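Local coordinates for protein bitiscetin (Bitis arietans, PDB 1JWI) that binds von Willebrand factor and induces its interaction, via the VWF A1 domain, with platelet GPIbalpha, so that platelets aggregate, at residues Y64-G69 and K120-C125; E96-F101 and D114-E119. One frame throughout, in Å; residues are numbered along the deposited sequence.

Interaction 1: Y64-G69 and K120-C125; sequences YDAWIG and KNPFIC
Tyr64 sets its CB against Pro122 CD, 3.5 Å away, where two sheets of the C-type lectin fold meet: strand 66-72, which carries the family's WIGL motif, and strand 121-126. Their segments 66-68 and 121-125 run at 39° and bridge through a single pair, Trp67 with Phe123. Asp65 turns its carbonyl O onto carbon, 3.3 Å from Asn121 CB and 3.2 Å from Pro122 CD; this buried oxygen has no hydrogen-bond partner in the model. A water accepts from Asp65 N and lies beside Asn121 OD1, while Asp65 OD2 is held by Val105 N. At Ala66 the CA-H reaches Pro122 O, the same oxygen that accepts Trp67 N at 3.0 Å. Trp67 has the largest single share of the buried area. Asn121, with CG anti to the carbonyl carbon (chi1 -66°), brings ND2 over one indole face, amide and ring planes 65° apart: CB sits over the five-membered ring in a CH-pi contact and ND2 stands 3.5 Å from CZ2, toward the rim. ND2 is bonded to Glu119 OE1, and the indole NE1 to Gly23 O. Trp67 O takes a weak bond from Ile124 N (3.4 Å), with the CG2 methyl of Ile124 pressed against it. Finally Ile68 lies side by side with Ile124, both pointing the same way, their CG2 atoms 3.9 Å apart.

Interaction 2: E96-F101 and D114-E119; sequences EPTKCF and DLPCGE
Asp114 and Thr98 meet at the end of the antiparallel hairpin where strand 100-103 begins and strand 112-115 finishes, in the C-type lectin fold. The CB of Asp114 lies 3.8 Å from Phe101 CE2 and also near the Thr98 carbonyl O. With CG set between the backbone N and the carbonyl carbon (chi1 57°), the carboxylate turns to Thr98. Its OD1 accepts the Thr98 OG1 hydroxyl at 2.6 Å, using the lone pair that points away from OD2, and also bonds a polar side chain of the partner chain. Behind CB, the CA-H of Asp114 sits over the Phe101 ring face, 4.2 Å from its centroid, offset toward the rim. Phe101 and Asp114 form a non-hydrogen-bonded pair. Next to it, Cys100 and Leu115 form the hydrogen-bonded one, with Leu115 N to Cys100 O at 2.7 Å and a weak return bond from Cys100 N to Leu115 O. On the Cys100 and Leu115 side of the sheet, Cys100 SG joins Cys117 SG at 2.0 Å with a disulfide torsion of 97°. A water donates to Pro97 O and accepts from Lys99 N and Cys117 N, tying the two loops together, and Glu96 OE1 rests on Pro116 CG at 3.5 Å. Thus the disulfide ties the start of strand 100-103 covalently to the turn at 116-119, while the Thr98 donor, and probably a second from the partner chain, would favour a charged Asp114 carboxylate that serves hairpin and heterodimer together.

Overall arrangement
Interaction 2 is nested inside the chain loop that interaction 1 closes, and strand 66-72 ties them together: it neighbours strand 100-103 in one sheet, with a probable hydrogen bond from Ile68 N to Phe101 O, and bridges to strand 121-126 of the other. Interaction 1 is buried and rests on an indole, prolyl and aliphatic surfaces and a sparse backbone bridge. Interaction 2 lies nearer the surface and relies on a disulfide, a hydroxyl-carboxylate bond and water, with the partner chain against Phe101 and Asp114. The turn at 116-119 leads straight from one to the other, and Trp67 CH2 packs on Pro116 O, 3.3 Å away.

Interaction 1: Y64-G69 and K120-C125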
# COMPACT_ATOMS: atom_id res chain seq x y z
N TYR A 64 10.59 0.25 -17.06
CA TYR A 64 9.24 0.59 -16.61
C TYR A 64 8.51 -0.63 -16.08
O TYR A 64 8.83 -1.76 -16.44
CB TYR A 64 8.40 1.12 -17.77
CG TYR A 64 8.86 2.42 -18.40
CD1 TYR A 64 8.79 3.62 -17.71
CD2 TYR A 64 9.31 2.44 -19.72
CE1 TYR A 64 9.15 4.83 -18.31
CE2 TYR A 64 9.67 3.64 -20.34
CZ TYR A 64 9.59 4.82 -19.63
OH TYR A 64 9.95 6.01 -20.24
N ASP A 65 7.55 -0.38 -15.20
CA ASP A 65 6.71 -1.45 -14.70
C ASP A 65 5.63 -1.51 -15.79
O ASP A 65 5.56 -0.61 -16.63
CB ASP A 65 6.07 -1.09 -13.35
CG ASP A 65 7.11 -0.88 -12.25
OD1 ASP A 65 7.42 0.28 -11.93
OD2 ASP A 65 7.61 -1.88 -11.71
N ALA A 66 4.80 -2.54 -15.78
CA ALA A 66 3.74 -2.64 -16.78
C ALA A 66 2.39 -2.89 -16.11
O ALA A 66 2.25 -3.83 -15.32
CB ALA A 66 4.06 -3.75 -17.77
N TRP A 67 1.41 -2.05 -16.40
CA TRP A 67 0.07 -2.17 -15.84
C TRP A 67 -0.67 -3.46 -16.18
O TRP A 67 -0.63 -3.92 -17.33
CB TRP A 67 -0.84 -1.02 -16.33
CG TRP A 67 -0.51 0.34 -15.83
CD1 TRP A 67 -0.39 1.48 -16.57
CD2 TRP A 67 -0.33 0.74 -14.46
NE1 TRP A 67 -0.15 2.56 -15.76
CE2 TRP A 67 -0.11 2.13 -14.45
CE3 TRP A 67 -0.34 0.05 -13.24
CZ2 TRP A 67 0.10 2.85 -13.27
CZ3 TRP A 67 -0.12 0.76 -12.07
CH2 TRP A 67 0.09 2.15 -12.09
N ILE A 68 -1.33 -4.03 -15.18
CA ILE A 68 -2.18 -5.20 -15.37
C ILE A 68 -3.53 -4.76 -14.78
O ILE A 68 -3.60 -3.72 -14.12
CB ILE A 68 -1.67 -6.50 -14.68
CG1 ILE A 68 -1.38 -6.26 -13.20
CG2 ILE A 68 -0.45 -7.03 -15.43
CD1 ILE A 68 -1.00 -7.56 -12.48
N GLY A 69 -4.58 -5.54 -14.99
CA GLY A 69 -5.90 -5.13 -14.53
C GLY A 69 -6.33 -5.22 -13.08
O GLY A 69 -7.53 -5.20 -12.81
N LYS A 120 2.62 6.95 -15.27
CA LYS A 120 2.52 6.54 -16.67
C LYS A 120 3.44 5.36 -16.99
O LYS A 120 4.66 5.47 -16.90
CB LYS A 120 2.83 7.72 -17.60
CG LYS A 120 1.80 8.85 -17.52
CD LYS A 120 2.11 9.97 -18.50
CE LYS A 120 1.21 11.17 -18.25
NZ LYS A 120 -0.24 10.80 -18.28
N ASN A 121 2.84 4.24 -17.36
CA ASN A 121 3.59 3.03 -17.67
C ASN A 121 3.03 2.32 -18.88
O ASN A 121 1.89 2.56 -19.28
CB ASN A 121 3.53 2.03 -16.51
CG ASN A 121 4.22 2.52 -15.26
OD1 ASN A 121 5.39 2.88 -15.29
ND2 ASN A 121 3.49 2.52 -14.14
N PRO A 122 3.83 1.44 -19.50
CA PRO A 122 3.29 0.72 -20.65
C PRO A 122 2.26 -0.23 -20.03
O PRO A 122 2.18 -0.35 -18.80
CB PRO A 122 4.51 0.01 -21.23
CG PRO A 122 5.40 -0.18 -20.04
CD PRO A 122 5.26 1.14 -19.32
N PHE A 123 1.48 -0.91 -20.86
CA PHE A 123 0.46 -1.80 -20.32
C PHE A 123 0.16 -2.98 -21.22
O PHE A 123 0.61 -3.05 -22.37
CB PHE A 123 -0.83 -1.03 -20.04
CG PHE A 123 -1.35 -0.26 -21.21
CD1 PHE A 123 -0.79 0.96 -21.57
CD2 PHE A 123 -2.40 -0.77 -21.97
CE1 PHE A 123 -1.27 1.67 -22.67
CE2 PHE A 123 -2.89 -0.06 -23.07
CZ PHE A 123 -2.32 1.16 -23.42
N ILE A 124 -0.62 -3.91 -20.69
CA ILE A 124 -0.96 -5.12 -21.42
C ILE A 124 -2.46 -5.36 -21.47
O ILE A 124 -3.12 -5.45 -20.43
CB ILE A 124 -0.27 -6.34 -20.78
CG1 ILE A 124 -0.75 -7.62 -21.46
CG2 ILE A 124 -0.58 -6.38 -19.29
CD1 ILE A 124 -0.26 -8.87 -20.80
N CYS A 125 -2.97 -5.49 -22.69
CA CYS A 125 -4.39 -5.75 -22.91
C CYS A 125 -4.63 -7.23 -23.17
O CYS A 125 -3.74 -7.96 -23.62
CB CYS A 125 -4.90 -4.94 -24.10
SG CYS A 125 -4.82 -3.13 -23.90
O HOH W 1 7.65 2.49 -14.34

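Interaction 2: E96-F101 and D114-E119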
# COMPACT_ATOMS: atom_id res chain seq x y z
N GLU A 96 1.54 9.09 -0.74
CA GLU A 96 1.20 8.75 -2.11
C GLU A 96 0.52 7.38 -2.13
O GLU A 96 1.19 6.35 -2.06
CB GLU A 96 2.47 8.72 -2.97
CG GLU A 96 2.21 8.82 -4.47
CD GLU A 96 3.48 8.75 -5.29
OE1 GLU A 96 3.44 9.10 -6.49
OE2 GLU A 96 4.53 8.34 -4.74
N PRO A 97 -0.82 7.35 -2.20
CA PRO A 97 -1.55 6.08 -2.22
C PRO A 97 -1.14 5.23 -3.43
O PRO A 97 -0.94 5.76 -4.52
CB PRO A 97 -3.01 6.52 -2.30
CG PRO A 97 -3.00 7.83 -1.56
CD PRO A 97 -1.75 8.48 -2.11
N THR A 98 -1.02 3.93 -3.21
CA THR A 98 -0.64 3.00 -4.28
C THR A 98 -1.75 1.95 -4.36
O THR A 98 -1.71 0.95 -3.64
CB THR A 98 0.71 2.33 -3.94
OG1 THR A 98 0.69 1.86 -2.58
CG2 THR A 98 1.86 3.32 -4.13
N LYS A 99 -2.74 2.18 -5.22
CA LYS A 99 -3.87 1.26 -5.31
C LYS A 99 -4.00 0.47 -6.61
O LYS A 99 -4.89 -0.37 -6.73
CB LYS A 99 -5.16 2.05 -5.04
CG LYS A 99 -5.08 2.82 -3.72
CD LYS A 99 -6.28 3.71 -3.48
CE LYS A 99 -7.46 2.93 -2.94
NZ LYS A 99 -8.57 3.87 -2.63
N CYS A 100 -3.11 0.72 -7.55
CA CYS A 100 -3.11 0.02 -8.84
C CYS A 100 -1.89 -0.91 -8.90
O CYS A 100 -0.83 -0.59 -8.36
CB CYS A 100 -3.07 1.03 -10.00
SG CYS A 100 -4.65 1.92 -10.21
N PHE A 101 -2.04 -2.04 -9.58
CA PHE A 101 -0.96 -3.01 -9.69
C PHE A 101 -0.36 -3.20 -11.07
O PHE A 101 -1.04 -3.06 -12.09
CB PHE A 101 -1.41 -4.37 -9.14
CG PHE A 101 -1.65 -4.37 -7.66
CD1 PHE A 101 -2.82 -3.81 -7.13
CD2 PHE A 101 -0.70 -4.90 -6.78
CE1 PHE A 101 -3.04 -3.78 -5.75
CE2 PHE A 101 -0.91 -4.88 -5.40
CZ PHE A 101 -2.07 -4.32 -4.88
N ASP A 114 2.39 -2.82 -6.01
CA ASP A 114 1.42 -1.73 -5.91
C ASP A 114 2.08 -0.42 -6.33
O ASP A 114 3.18 -0.11 -5.87
CB ASP A 114 0.88 -1.61 -4.48
CG ASP A 114 1.98 -1.41 -3.47
OD1 ASP A 114 1.95 -0.39 -2.74
OD2 ASP A 114 2.88 -2.27 -3.40
N LEU A 115 1.40 0.34 -7.18
CA LEU A 115 1.94 1.59 -7.70
C LEU A 115 0.92 2.72 -7.73
O LEU A 115 -0.28 2.48 -7.62
CB LEU A 115 2.44 1.37 -9.13
CG LEU A 115 3.50 0.29 -9.36
CD1 LEU A 115 3.53 -0.11 -10.83
CD2 LEU A 115 4.84 0.83 -8.91
N PRO A 116 1.39 3.97 -7.87
CA PRO A 116 0.47 5.12 -7.92
C PRO A 116 -0.32 4.98 -9.22
O PRO A 116 0.26 4.87 -10.29
CB PRO A 116 1.42 6.32 -7.96
CG PRO A 116 2.66 5.81 -7.28
CD PRO A 116 2.79 4.42 -7.85
N CYS A 117 -1.64 4.98 -9.12
CA CYS A 117 -2.49 4.84 -10.30
C CYS A 117 -2.26 5.93 -11.35
O CYS A 117 -2.55 5.73 -12.53
CB CYS A 117 -3.96 4.85 -9.89
SG CYS A 117 -4.52 3.44 -8.88
N GLY A 118 -1.74 7.07 -10.92
CA GLY A 118 -1.50 8.17 -11.84
C GLY A 118 -0.17 8.14 -12.56
O GLY A 118 0.13 9.04 -13.36
N GLU A 119 0.63 7.12 -12.29
CA GLU A 119 1.94 6.96 -12.92
C GLU A 119 1.77 6.48 -14.36
O GLU A 119 0.87 5.69 -14.65
CB GLU A 119 2.75 5.92 -12.13
CG GLU A 119 4.22 5.83 -12.48
CD GLU A 119 4.94 4.74 -11.68
OE1 GLU A 119 4.83 3.56 -12.06
OE2 GLU A 119 5.60 5.08 -10.68
O HOH W 2 -2.89 5.13 -6.39